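Local coordinates for peptidoglycan recognition protein SA CG11709-PA (Drosophila melanogaster, PDB 1S2J) that recognises Gram-positive peptidoglycan to activate the Toll pathway in innate immunity and shows an unusual L,D-carboxypeptidase activity, at residues T39-R44 and I111-T116; Q57-R62 and Q164-E169; T69-C74 and A136-F141; D143-D148 and G186-N191. All blocks are in the same frame, centred on the assembly; numbering follows the deposited sequence.

Contact 1. Residues T39-R44 and I111-T116; sequences TIKLKR and IVYEGT
V112 O accepts a hydrogen bond from K41 N at 2.8 Å, nearly in line with the C=O. V112 CG1 lies 3.9 Å from I40 CG1, and the two side chains meet aslant. Y113 is bridged to K41. The side chains run alongside each other, with K41 CG 3.5 Å from Y113 CD2 of the ring. E114 N then donates to K41 O at 2.8 Å. This makes a single bridge, with both bonds made by K41. The E114 chain is extended, with CG anti to its own N (chi1 -163°), and this carries E114 OE1 to K43 N at 2.9 Å. The lone pair used is the anti one, facing away from OE2. With an alanine here the carboxylate is gone, and K43 N is likely to lose its acceptor. At G115, the carbonyl O touches K43 CE at 3.3 Å; K43 NZ itself bonds to K49 O and pairs with D99. The contact thus ties the N-terminal segment to outermost strand 112-114. I40 and V112 reach F104 of strand 104-106 and L157 of helix 148-163, while Y113 packs on C80 and L84 of helix 76-94.

Contact 2. Residues Q57-R62 and Q164-E169; sequences QVRPIR and QGELSE
R59 lays its guanidinium against the carbonyls of Q164 and G165. The R59 chain is extended, with CG anti to the backbone N (chi1 -170°), and this carries the guanidinium against the turn at 164-166. G165 O lies over the centre of one guanidinium face, 3.5 Å from R59 CZ. R59 NH2 makes a weak bond to Q164 O at 2.8 Å. E166 adds a long salt bridge, E166 OE2 to R59 NE at 3.8 Å, with the carboxylate plane nearly at a right angle to the guanidinium. P60, which follows a cis peptide bond, sets P60 CB 3.6 Å from G165 O. Next comes a short parallel bridge between I61 and L167. I61 N donates to E166 O at 2.9 Å, from above the carbonyl plane. S168 N returns a bond to I61 O at 2.8 Å. The side chains of I61 and L167 share one face of the sheet, with I61 CG2 4.0 Å from L167 CD2, and both reach T133. R62 turns one guanidinium face to S168 OG and pairs with D170. A Schellman motif at G165 ends helix 148-163 and presents the carbonyls that R59 meets. The positive charge of R59 therefore sits among carbonyl oxygens at a helix C-terminus, which would probably favour it. Its polar grip is spread over several weak or long contacts, whereas the two backbone bonds of I61 are short, with N-H angles of 159° or more.

Contact 3. Residues T69-C74 and A136-F141; sequences TVTGEC and AFIGNF
T69 and G139 lie at the centre of this contact, where loop 69-74 packs on the end of strand 132-137 and the loop after it. G139 N donates to T69 OG1 at 2.9 Å and 172°. The hydroxyl is aimed there by chi1 of 56°, which sets OG1 between the backbone N and carbonyl carbon, and leaves T69 CG2 3.9 Å from A136 CB. A valine in its place would probably leave G139 N without this acceptor. T69 N makes weak bonds to F137 O and G139 O, and V70 N a weak one to G139 O. In the mixed sheet of the N-acetylmuramoyl-L-alanine amidase 2 family fold, loop 69-74 leads from strand 61-68 to helix 76-94. It curls round G139, whose CA lies 3.3 Å from T71 O; a side chain on G139 would run into F141. I138 fills the curl: I138 CG2 lies 3.7 Å from T71 CG2, the two side chains pointing the same way, and its CD1 touches C74 SG, which is disulfide-bonded to C80. One water accepts from C74 N and donates to I138 O at 2.7 Å. E73 OE1 approaches F141 CE2 obliquely, its charge paired with K144.

Contact 4. Residues D143-D148 and G186-N191; sequences DKLPSD and GLTLYN
T188 and L189, in the first turn of helix 187-193, pack on the loop that leads into helix 148-163. Both helix starts are marked by an N-cap: G186 precedes the first, and S147 precedes the second, its OG bonded to A150 N. T188 points its CB at the loop. With chi1 -57°, the T188 hydroxyl stands beside its own backbone N and bonds to V142 O. It also meets the D143 backbone, T188 OG1 lying 3.4 Å from D143 C. The same torsion places CG2 anti to the N, where T188 CG2 meets L145 CD1 at 3.7 Å. L145 has an unusual chi1 of -109°. Its chain bends back to the helix and sets L145 CD1 3.5 Å from T188 O. K144 turns the other way, toward E73. The isopropyl end of L189 meets the P146 ring at about a right angle, and F137 and F141 pack against both residues. The buried part of the contact is therefore apolar. The proline edge made by CG and CD faces the leucine branch point, with P146 CD 3.7 Å from L189 CG.

Contacts 1, 2 and 3 all reach the same mixed sheet. Contact 1 lies on outermost strand 112-114. Contacts 2 and 3 involve neighbour strands 61-68 and 132-137, on opposite sides of the chain's centre, their centres about 26 Å apart. Contacts 3 and 4 adjoin, their centres about 10 Å apart. E73 OE1 and K144 NZ form a salt bridge of 2.9 Å, and F137 CD1 packs on L189 CD1 at 3.4 Å. The side chain of T182, inferred to contact peptidoglycan, is about 7 Å from that of V70 and about 12 Å from that of L189. Contact 2 lies away from the annotated sites. K43 of contact 1 meets D99 and Q88, inferred to belong to peptidoglycan-binding regions.

Contact 1. Residues T39-R44 and I111-T116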
loop_
_atom_site.group_PDB
_atom_site.type_symbol
_atom_site.label_atom_id
_atom_site.label_comp_id
_atom_site.label_asym_id
_atom_site.label_seq_id
_atom_site.Cartn_x
_atom_site.Cartn_y
_atom_site.Cartn_z
ATOM N N THR A 39 5.758 2.939 13.601
ATOM C CA THR A 39 4.503 2.825 14.346
ATOM C C THR A 39 3.387 3.103 13.350
ATOM O O THR A 39 3.346 4.161 12.727
ATOM C CB THR A 39 4.433 3.786 15.556
ATOM O OG1 THR A 39 5.699 3.792 16.250
ATOM C CG2 THR A 39 3.421 3.256 16.594
ATOM N N ILE A 40 2.520 2.117 13.166
ATOM C CA ILE A 40 1.474 2.225 12.178
ATOM C C ILE A 40 0.327 3.030 12.774
ATOM O O ILE A 40 -0.035 2.829 13.932
ATOM C CB ILE A 40 1.055 0.824 11.701
ATOM C CG1 ILE A 40 2.194 0.206 10.861
ATOM C CG2 ILE A 40 -0.264 0.873 10.917
ATOM C CD1 ILE A 40 2.207 -1.319 10.843
ATOM N N LYS A 41 -0.183 3.974 11.983
ATOM C CA LYS A 41 -1.422 4.678 12.283
ATOM C C LYS A 41 -2.613 3.763 12.021
ATOM O O LYS A 41 -3.037 3.595 10.880
ATOM C CB LYS A 41 -1.524 5.919 11.401
ATOM C CG LYS A 41 -2.603 6.903 11.800
ATOM C CD LYS A 41 -2.425 7.376 13.231
ATOM C CE LYS A 41 -1.145 8.171 13.425
ATOM N NZ LYS A 41 -1.107 8.698 14.821
ATOM N N LEU A 42 -3.150 3.166 13.078
ATOM C CA LEU A 42 -4.291 2.254 12.953
ATOM C C LEU A 42 -5.552 2.945 12.414
ATOM O O LEU A 42 -5.699 4.161 12.509
ATOM C CB LEU A 42 -4.585 1.534 14.286
ATOM C CG LEU A 42 -3.435 0.723 14.920
ATOM C CD1 LEU A 42 -3.795 0.143 16.313
ATOM C CD2 LEU A 42 -2.935 -0.399 13.979
ATOM N N LYS A 43 -6.443 2.136 11.846
ATOM C CA LYS A 43 -7.699 2.590 11.265
ATOM C C LYS A 43 -8.465 3.601 12.138
ATOM O O LYS A 43 -8.785 4.686 11.661
ATOM C CB LYS A 43 -8.568 1.378 10.920
ATOM C CG LYS A 43 -9.839 1.691 10.184
ATOM C CD LYS A 43 -9.600 1.874 8.694
ATOM C CE LYS A 43 -9.809 0.608 7.932
ATOM N NZ LYS A 43 -11.063 -0.100 8.322
ATOM N N ARG A 44 -8.734 3.253 13.401
ATOM C CA ARG A 44 -9.436 4.165 14.341
ATOM C C ARG A 44 -8.671 5.457 14.519
ATOM O O ARG A 44 -9.267 6.528 14.642
ATOM C CB ARG A 44 -9.608 3.578 15.762
ATOM C CG ARG A 44 -9.978 2.100 15.881
ATOM C CD ARG A 44 -9.213 1.320 16.999
ATOM N NE ARG A 44 -8.046 2.030 17.548
ATOM C CZ ARG A 44 -7.082 1.458 18.280
ATOM N NH1 ARG A 44 -7.119 0.155 18.555
ATOM N NH2 ARG A 44 -6.073 2.197 18.737
ATOM N N ILE A 111 4.810 8.461 7.705
ATOM C CA ILE A 111 4.005 7.549 8.498
ATOM C C ILE A 111 3.140 6.591 7.642
ATOM O O ILE A 111 2.664 6.940 6.552
ATOM C CB ILE A 111 3.212 8.238 9.702
ATOM C CG1 ILE A 111 1.711 8.087 9.568
ATOM C CG2 ILE A 111 3.686 9.659 10.089
ATOM C CD1 ILE A 111 1.235 7.050 10.504
ATOM N N VAL A 112 3.001 5.364 8.151
ATOM C CA VAL A 112 2.267 4.301 7.503
ATOM C C VAL A 112 0.864 4.332 8.094
ATOM O O VAL A 112 0.688 4.170 9.311
ATOM C CB VAL A 112 2.902 2.926 7.793
ATOM C CG1 VAL A 112 2.022 1.803 7.276
ATOM C CG2 VAL A 112 4.318 2.832 7.208
ATOM N N TYR A 113 -0.123 4.561 7.228
ATOM C CA TYR A 113 -1.517 4.613 7.630
ATOM C C TYR A 113 -2.128 3.263 7.292
ATOM O O TYR A 113 -1.993 2.782 6.148
ATOM C CB TYR A 113 -2.236 5.773 6.906
ATOM C CG TYR A 113 -1.700 7.121 7.337
ATOM C CD1 TYR A 113 -0.598 7.714 6.690
ATOM C CD2 TYR A 113 -2.264 7.792 8.426
ATOM C CE1 TYR A 113 -0.079 8.962 7.126
ATOM C CE2 TYR A 113 -1.766 9.024 8.864
ATOM C CZ TYR A 113 -0.684 9.603 8.221
ATOM O OH TYR A 113 -0.221 10.820 8.690
ATOM N N GLU A 114 -2.766 2.645 8.279
ATOM C CA GLU A 114 -3.410 1.349 8.092
ATOM C C GLU A 114 -4.589 1.479 7.163
ATOM O O GLU A 114 -5.482 2.314 7.388
ATOM C CB GLU A 114 -3.903 0.779 9.432
ATOM C CG GLU A 114 -4.192 -0.713 9.375
ATOM C CD GLU A 114 -4.854 -1.283 10.633
ATOM O OE1 GLU A 114 -5.586 -0.566 11.353
ATOM O OE2 GLU A 114 -4.631 -2.480 10.895
ATOM N N GLY A 115 -4.589 0.674 6.103
ATOM C CA GLY A 115 -5.760 0.557 5.251
ATOM C C GLY A 115 -6.456 -0.707 5.714
ATOM O O GLY A 115 -7.043 -0.768 6.808
ATOM N N THR A 116 -6.342 -1.753 4.906
ATOM C CA THR A 116 -6.860 -3.041 5.320
ATOM C C THR A 116 -5.961 -3.678 6.390
ATOM O O THR A 116 -6.422 -4.502 7.170
ATOM C CB THR A 116 -7.067 -3.936 4.077
ATOM O OG1 THR A 116 -7.951 -3.249 3.177
ATOM C CG2 THR A 116 -7.868 -5.121 4.411
#

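Contact 2. Residues Q57-R62 and Q164-E169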
loop_
_atom_site.group_PDB
_atom_site.type_symbol
_atom_site.label_atom_id
_atom_site.label_comp_id
_atom_site.label_asym_id
_atom_site.label_seq_id
_atom_site.Cartn_x
_atom_site.Cartn_y
_atom_site.Cartn_z
ATOM N N GLN A 57 -5.962 -13.608 5.009
ATOM C CA GLN A 57 -4.933 -14.007 4.070
ATOM C C GLN A 57 -4.109 -15.148 4.647
ATOM O O GLN A 57 -4.042 -15.313 5.859
ATOM C CB GLN A 57 -4.002 -12.822 3.792
ATOM C CG GLN A 57 -4.643 -11.676 3.001
ATOM C CD GLN A 57 -3.636 -10.601 2.704
ATOM O OE1 GLN A 57 -3.437 -10.225 1.547
ATOM N NE2 GLN A 57 -2.970 -10.127 3.735
ATOM N N VAL A 58 -3.486 -15.924 3.763
ATOM C CA VAL A 58 -2.421 -16.858 4.142
ATOM C C VAL A 58 -1.272 -16.090 4.767
ATOM O O VAL A 58 -1.024 -14.929 4.442
ATOM C CB VAL A 58 -1.824 -17.612 2.905
ATOM C CG1 VAL A 58 -2.795 -18.665 2.379
ATOM C CG2 VAL A 58 -1.407 -16.611 1.777
ATOM N N ARG A 59 -0.544 -16.759 5.636
ATOM C CA ARG A 59 0.623 -16.180 6.251
ATOM C C ARG A 59 1.728 -17.232 6.073
ATOM O O ARG A 59 1.456 -18.421 6.230
ATOM C CB ARG A 59 0.278 -15.975 7.713
ATOM C CG ARG A 59 1.227 -15.184 8.524
ATOM C CD ARG A 59 0.560 -14.733 9.816
ATOM N NE ARG A 59 1.310 -13.679 10.476
ATOM C CZ ARG A 59 2.334 -13.901 11.259
ATOM N NH1 ARG A 59 2.735 -15.147 11.492
ATOM N NH2 ARG A 59 2.955 -12.885 11.823
ATOM N N PRO A 60 2.939 -16.836 5.682
ATOM C CA PRO A 60 3.274 -15.451 5.302
ATOM C C PRO A 60 2.783 -15.077 3.911
ATOM O O PRO A 60 2.335 -15.951 3.165
ATOM C CB PRO A 60 4.806 -15.430 5.355
ATOM C CG PRO A 60 5.234 -16.821 5.136
ATOM C CD PRO A 60 4.104 -17.738 5.579
ATOM N N ILE A 61 2.825 -13.778 3.601
ATOM C CA ILE A 61 2.460 -13.240 2.293
ATOM C C ILE A 61 3.724 -13.141 1.432
ATOM O O ILE A 61 4.792 -12.767 1.925
ATOM C CB ILE A 61 1.838 -11.824 2.456
ATOM C CG1 ILE A 61 0.434 -11.893 3.084
ATOM C CG2 ILE A 61 1.810 -11.071 1.111
ATOM C CD1 ILE A 61 -0.621 -12.502 2.145
ATOM N N ARG A 62 3.596 -13.426 0.143
ATOM C CA ARG A 62 4.766 -13.473 -0.714
ATOM C C ARG A 62 4.938 -12.281 -1.649
ATOM O O ARG A 62 6.050 -11.964 -2.037
ATOM C CB ARG A 62 4.881 -14.870 -1.371
ATOM C CG ARG A 62 4.751 -14.991 -2.840
ATOM C CD ARG A 62 5.810 -15.901 -3.477
ATOM N NE ARG A 62 5.976 -17.192 -2.792
ATOM C CZ ARG A 62 7.054 -17.565 -2.109
ATOM N NH1 ARG A 62 8.112 -16.766 -1.985
ATOM N NH2 ARG A 62 7.077 -18.758 -1.548
ATOM N N GLN A 164 8.562 -10.095 11.446
ATOM C CA GLN A 164 7.382 -10.485 12.211
ATOM C C GLN A 164 6.673 -11.698 11.607
ATOM O O GLN A 164 5.685 -12.183 12.172
ATOM C CB GLN A 164 6.386 -9.317 12.265
ATOM C CG GLN A 164 6.852 -8.092 13.056
ATOM C CD GLN A 164 5.972 -6.850 12.839
ATOM O OE1 GLN A 164 6.470 -5.716 12.906
ATOM N NE2 GLN A 164 4.674 -7.057 12.594
ATOM N N GLY A 165 7.138 -12.158 10.445
ATOM C CA GLY A 165 6.524 -13.286 9.769
ATOM C C GLY A 165 5.292 -12.957 8.941
ATOM O O GLY A 165 4.546 -13.863 8.548
ATOM N N GLU A 166 5.080 -11.664 8.684
ATOM C CA GLU A 166 4.026 -11.187 7.773
ATOM C C GLU A 166 4.355 -11.435 6.303
ATOM O O GLU A 166 3.460 -11.631 5.509
ATOM C CB GLU A 166 3.791 -9.682 7.933
ATOM C CG GLU A 166 3.518 -9.223 9.348
ATOM C CD GLU A 166 2.137 -9.602 9.794
ATOM O OE1 GLU A 166 1.811 -9.307 10.950
ATOM O OE2 GLU A 166 1.381 -10.201 8.995
ATOM N N LEU A 167 5.632 -11.388 5.947
ATOM C CA LEU A 167 6.070 -11.567 4.556
ATOM C C LEU A 167 7.091 -12.705 4.457
ATOM O O LEU A 167 7.878 -12.895 5.373
ATOM C CB LEU A 167 6.714 -10.268 4.061
ATOM C CG LEU A 167 5.836 -9.014 4.009
ATOM C CD1 LEU A 167 6.650 -7.729 3.803
ATOM C CD2 LEU A 167 4.807 -9.171 2.920
ATOM N N SER A 168 7.100 -13.445 3.348
ATOM C CA SER A 168 8.149 -14.446 3.116
ATOM C C SER A 168 9.494 -13.757 3.157
ATOM O O SER A 168 9.615 -12.639 2.669
ATOM C CB SER A 168 7.990 -15.121 1.763
ATOM O OG SER A 168 6.721 -15.717 1.656
ATOM N N GLU A 169 10.496 -14.402 3.753
ATOM C CA GLU A 169 11.836 -13.802 3.810
ATOM C C GLU A 169 12.328 -13.488 2.383
ATOM O O GLU A 169 13.121 -12.567 2.180
ATOM C CB GLU A 169 12.855 -14.676 4.611
ATOM C CG GLU A 169 12.317 -15.248 5.942
ATOM C CD GLU A 169 13.168 -14.964 7.203
ATOM O OE1 GLU A 169 14.412 -14.728 7.101
ATOM O OE2 GLU A 169 12.592 -14.998 8.331
#

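Contact 3. Residues T69-C74 and A136-F141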
loop_
_atom_site.group_PDB
_atom_site.type_symbol
_atom_site.label_atom_id
_atom_site.label_comp_id
_atom_site.label_asym_id
_atom_site.label_seq_id
_atom_site.Cartn_x
_atom_site.Cartn_y
_atom_site.Cartn_z
ATOM N N THR A 69 -1.659 6.843 -5.178
ATOM C CA THR A 69 -3.098 7.072 -5.098
ATOM C C THR A 69 -3.684 7.942 -6.234
ATOM O O THR A 69 -4.905 7.974 -6.407
ATOM C CB THR A 69 -3.460 7.656 -3.749
ATOM O OG1 THR A 69 -2.707 8.857 -3.545
ATOM C CG2 THR A 69 -3.007 6.704 -2.597
ATOM N N VAL A 70 -2.832 8.599 -7.035
ATOM C CA VAL A 70 -3.297 9.559 -8.068
ATOM C C VAL A 70 -4.128 10.672 -7.388
ATOM O O VAL A 70 -5.106 11.202 -7.934
ATOM C CB VAL A 70 -4.110 8.892 -9.228
ATOM C CG1 VAL A 70 -4.070 9.768 -10.503
ATOM C CG2 VAL A 70 -3.624 7.450 -9.535
ATOM N N THR A 71 -3.708 10.999 -6.176
ATOM C CA THR A 71 -4.362 11.950 -5.302
ATOM C C THR A 71 -3.322 13.061 -5.051
ATOM O O THR A 71 -2.203 12.970 -5.562
ATOM C CB THR A 71 -4.764 11.150 -4.037
ATOM O OG1 THR A 71 -6.135 11.385 -3.708
ATOM C CG2 THR A 71 -3.983 11.513 -2.808
ATOM N N GLY A 72 -3.691 14.127 -4.343
ATOM C CA GLY A 72 -2.705 15.075 -3.833
ATOM C C GLY A 72 -1.827 14.404 -2.772
ATOM O O GLY A 72 -2.093 13.264 -2.363
ATOM N N GLU A 73 -0.769 15.083 -2.342
ATOM C CA GLU A 73 0.032 14.606 -1.205
ATOM C C GLU A 73 -0.523 15.107 0.127
ATOM O O GLU A 73 -1.421 15.945 0.165
ATOM C CB GLU A 73 1.503 15.027 -1.321
ATOM C CG GLU A 73 2.085 14.969 -2.719
ATOM C CD GLU A 73 3.596 15.119 -2.725
ATOM O OE1 GLU A 73 4.240 14.393 -3.502
ATOM O OE2 GLU A 73 4.152 15.951 -1.956
ATOM N N CYS A 74 0.029 14.596 1.222
ATOM C CA CYS A 74 -0.433 14.973 2.555
ATOM C C CYS A 74 0.687 14.781 3.548
ATOM O O CYS A 74 1.552 13.918 3.363
ATOM C CB CYS A 74 -1.639 14.127 2.989
ATOM S SG CYS A 74 -1.251 12.391 3.415
ATOM N N ALA A 136 0.290 1.771 -0.948
ATOM C CA ALA A 136 0.174 2.929 -1.816
ATOM C C ALA A 136 0.880 4.114 -1.206
ATOM O O ALA A 136 0.667 4.457 -0.039
ATOM C CB ALA A 136 -1.291 3.288 -2.074
ATOM N N PHE A 137 1.702 4.760 -2.006
ATOM C CA PHE A 137 2.229 6.039 -1.602
ATOM C C PHE A 137 1.196 7.094 -1.941
ATOM O O PHE A 137 0.694 7.121 -3.062
ATOM C CB PHE A 137 3.536 6.327 -2.336
ATOM C CG PHE A 137 4.676 5.488 -1.873
ATOM C CD1 PHE A 137 4.978 4.283 -2.510
ATOM C CD2 PHE A 137 5.473 5.899 -0.802
ATOM C CE1 PHE A 137 6.069 3.503 -2.088
ATOM C CE2 PHE A 137 6.563 5.136 -0.390
ATOM C CZ PHE A 137 6.855 3.928 -1.043
ATOM N N ILE A 138 0.896 7.963 -0.972
ATOM C CA ILE A 138 -0.148 8.978 -1.136
ATOM C C ILE A 138 0.386 10.135 -1.962
ATOM O O ILE A 138 1.331 10.829 -1.542
ATOM C CB ILE A 138 -0.684 9.498 0.227
ATOM C CG1 ILE A 138 -1.163 8.322 1.094
ATOM C CG2 ILE A 138 -1.781 10.578 -0.036
ATOM C CD1 ILE A 138 -1.579 8.678 2.556
ATOM N N GLY A 139 -0.221 10.347 -3.120
ATOM C CA GLY A 139 0.266 11.339 -4.072
ATOM C C GLY A 139 0.286 10.777 -5.486
ATOM O O GLY A 139 -0.294 9.722 -5.766
ATOM N N ASN A 140 0.961 11.488 -6.379
ATOM C CA ASN A 140 1.071 11.121 -7.784
ATOM C C ASN A 140 2.539 11.126 -8.208
ATOM O O ASN A 140 3.164 12.187 -8.281
ATOM C CB ASN A 140 0.237 12.093 -8.616
ATOM C CG ASN A 140 0.153 11.698 -10.059
ATOM O OD1 ASN A 140 1.148 11.314 -10.677
ATOM N ND2 ASN A 140 -1.036 11.799 -10.619
ATOM N N PHE A 141 3.105 9.947 -8.491
ATOM C CA PHE A 141 4.564 9.869 -8.678
ATOM C C PHE A 141 5.031 9.411 -10.074
ATOM O O PHE A 141 6.042 8.714 -10.227
ATOM C CB PHE A 141 5.214 9.104 -7.515
ATOM C CG PHE A 141 4.792 9.625 -6.172
ATOM C CD1 PHE A 141 3.834 8.942 -5.408
ATOM C CD2 PHE A 141 5.290 10.831 -5.696
ATOM C CE1 PHE A 141 3.407 9.445 -4.183
ATOM C CE2 PHE A 141 4.868 11.347 -4.484
ATOM C CZ PHE A 141 3.933 10.654 -3.711
HETATM O O HOH W 1 1.915 12.135 0.798
#

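Contact 4. Residues D143-D148 and G186-N191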
loop_
_atom_site.group_PDB
_atom_site.type_symbol
_atom_site.label_atom_id
_atom_site.label_comp_id
_atom_site.label_asym_id
_atom_site.label_seq_id
_atom_site.Cartn_x
_atom_site.Cartn_y
_atom_site.Cartn_z
ATOM N N ASP A 143 5.996 11.777 -12.252
ATOM C CA ASP A 143 7.105 12.702 -12.548
ATOM C C ASP A 143 7.995 13.040 -11.365
ATOM O O ASP A 143 8.982 13.756 -11.523
ATOM C CB ASP A 143 6.581 14.005 -13.183
ATOM C CG ASP A 143 6.049 13.789 -14.607
ATOM O OD1 ASP A 143 4.923 14.272 -14.919
ATOM O OD2 ASP A 143 6.687 13.129 -15.469
ATOM N N LYS A 144 7.659 12.533 -10.185
ATOM C CA LYS A 144 8.428 12.822 -8.981
ATOM C C LYS A 144 8.430 11.623 -8.040
ATOM O O LYS A 144 7.657 10.684 -8.208
ATOM C CB LYS A 144 7.900 14.090 -8.255
ATOM C CG LYS A 144 6.367 14.181 -8.083
ATOM C CD LYS A 144 5.932 15.228 -7.046
ATOM C CE LYS A 144 4.398 15.503 -7.116
ATOM N NZ LYS A 144 3.495 14.560 -6.314
ATOM N N LEU A 145 9.306 11.668 -7.050
ATOM C CA LEU A 145 9.381 10.651 -6.023
ATOM C C LEU A 145 8.564 11.077 -4.812
ATOM O O LEU A 145 8.296 12.258 -4.651
ATOM C CB LEU A 145 10.834 10.444 -5.598
ATOM C CG LEU A 145 11.572 9.155 -5.978
ATOM C CD1 LEU A 145 10.872 8.312 -7.048
ATOM C CD2 LEU A 145 13.032 9.452 -6.347
ATOM N N PRO A 146 8.160 10.112 -3.977
ATOM C CA PRO A 146 7.653 10.419 -2.635
ATOM C C PRO A 146 8.796 10.984 -1.788
ATOM O O PRO A 146 9.952 10.876 -2.208
ATOM C CB PRO A 146 7.221 9.039 -2.088
ATOM C CG PRO A 146 7.139 8.138 -3.286
ATOM C CD PRO A 146 8.161 8.663 -4.251
ATOM N N SER A 147 8.495 11.591 -0.638
ATOM C CA SER A 147 9.557 12.167 0.209
ATOM C C SER A 147 10.521 11.082 0.711
ATOM O O SER A 147 10.141 9.913 0.794
ATOM C CB SER A 147 8.942 12.879 1.396
ATOM O OG SER A 147 8.413 11.919 2.290
ATOM N N ASP A 148 11.759 11.453 1.053
ATOM C CA ASP A 148 12.704 10.478 1.616
ATOM C C ASP A 148 12.124 9.713 2.807
ATOM O O ASP A 148 12.334 8.509 2.906
ATOM C CB ASP A 148 14.037 11.129 1.997
ATOM C CG ASP A 148 14.901 11.417 0.783
ATOM O OD1 ASP A 148 14.465 11.090 -0.346
ATOM O OD2 ASP A 148 16.022 11.965 0.850
ATOM N N GLY A 186 3.453 4.911 -10.999
ATOM C CA GLY A 186 4.029 6.078 -11.645
ATOM C C GLY A 186 5.466 5.816 -12.057
ATOM O O GLY A 186 6.251 5.298 -11.256
ATOM N N LEU A 187 5.823 6.198 -13.282
ATOM C CA LEU A 187 7.128 5.839 -13.886
ATOM C C LEU A 187 8.331 6.137 -12.994
ATOM O O LEU A 187 9.216 5.293 -12.838
ATOM C CB LEU A 187 7.308 6.570 -15.220
ATOM C CG LEU A 187 8.208 6.099 -16.385
ATOM C CD1 LEU A 187 9.150 7.218 -16.746
ATOM C CD2 LEU A 187 8.957 4.791 -16.175
ATOM N N THR A 188 8.361 7.344 -12.435
ATOM C CA THR A 188 9.435 7.765 -11.573
ATOM C C THR A 188 9.531 6.863 -10.354
ATOM O O THR A 188 10.626 6.388 -10.004
ATOM C CB THR A 188 9.251 9.232 -11.164
ATOM O OG1 THR A 188 9.167 10.047 -12.347
ATOM C CG2 THR A 188 10.503 9.758 -10.455
ATOM N N LEU A 189 8.382 6.589 -9.731
ATOM C CA LEU A 189 8.383 5.762 -8.528
ATOM C C LEU A 189 8.746 4.351 -8.906
ATOM O O LEU A 189 9.459 3.674 -8.184
ATOM C CB LEU A 189 7.043 5.806 -7.795
ATOM C CG LEU A 189 7.102 5.730 -6.259
ATOM C CD1 LEU A 189 5.786 5.229 -5.645
ATOM C CD2 LEU A 189 8.311 4.968 -5.682
ATOM N N TYR A 190 8.257 3.925 -10.058
ATOM C CA TYR A 190 8.541 2.597 -10.586
ATOM C C TYR A 190 10.037 2.417 -10.824
ATOM O O TYR A 190 10.579 1.327 -10.542
ATOM C CB TYR A 190 7.747 2.339 -11.876
ATOM C CG TYR A 190 7.982 0.963 -12.488
ATOM C CD1 TYR A 190 7.979 0.780 -13.877
ATOM C CD2 TYR A 190 8.223 -0.148 -11.679
ATOM C CE1 TYR A 190 8.201 -0.486 -14.423
ATOM C CE2 TYR A 190 8.456 -1.387 -12.206
ATOM C CZ TYR A 190 8.438 -1.566 -13.570
ATOM O OH TYR A 190 8.677 -2.831 -14.067
ATOM N N ASN A 191 10.692 3.480 -11.317
ATOM C CA ASN A 191 12.133 3.446 -11.605
ATOM C C ASN A 191 12.903 3.340 -10.310
ATOM O O ASN A 191 13.980 2.750 -10.265
ATOM C CB ASN A 191 12.615 4.711 -12.328
ATOM C CG ASN A 191 12.249 4.730 -13.783
ATOM O OD1 ASN A 191 11.942 3.705 -14.366
ATOM N ND2 ASN A 191 12.257 5.914 -14.375
#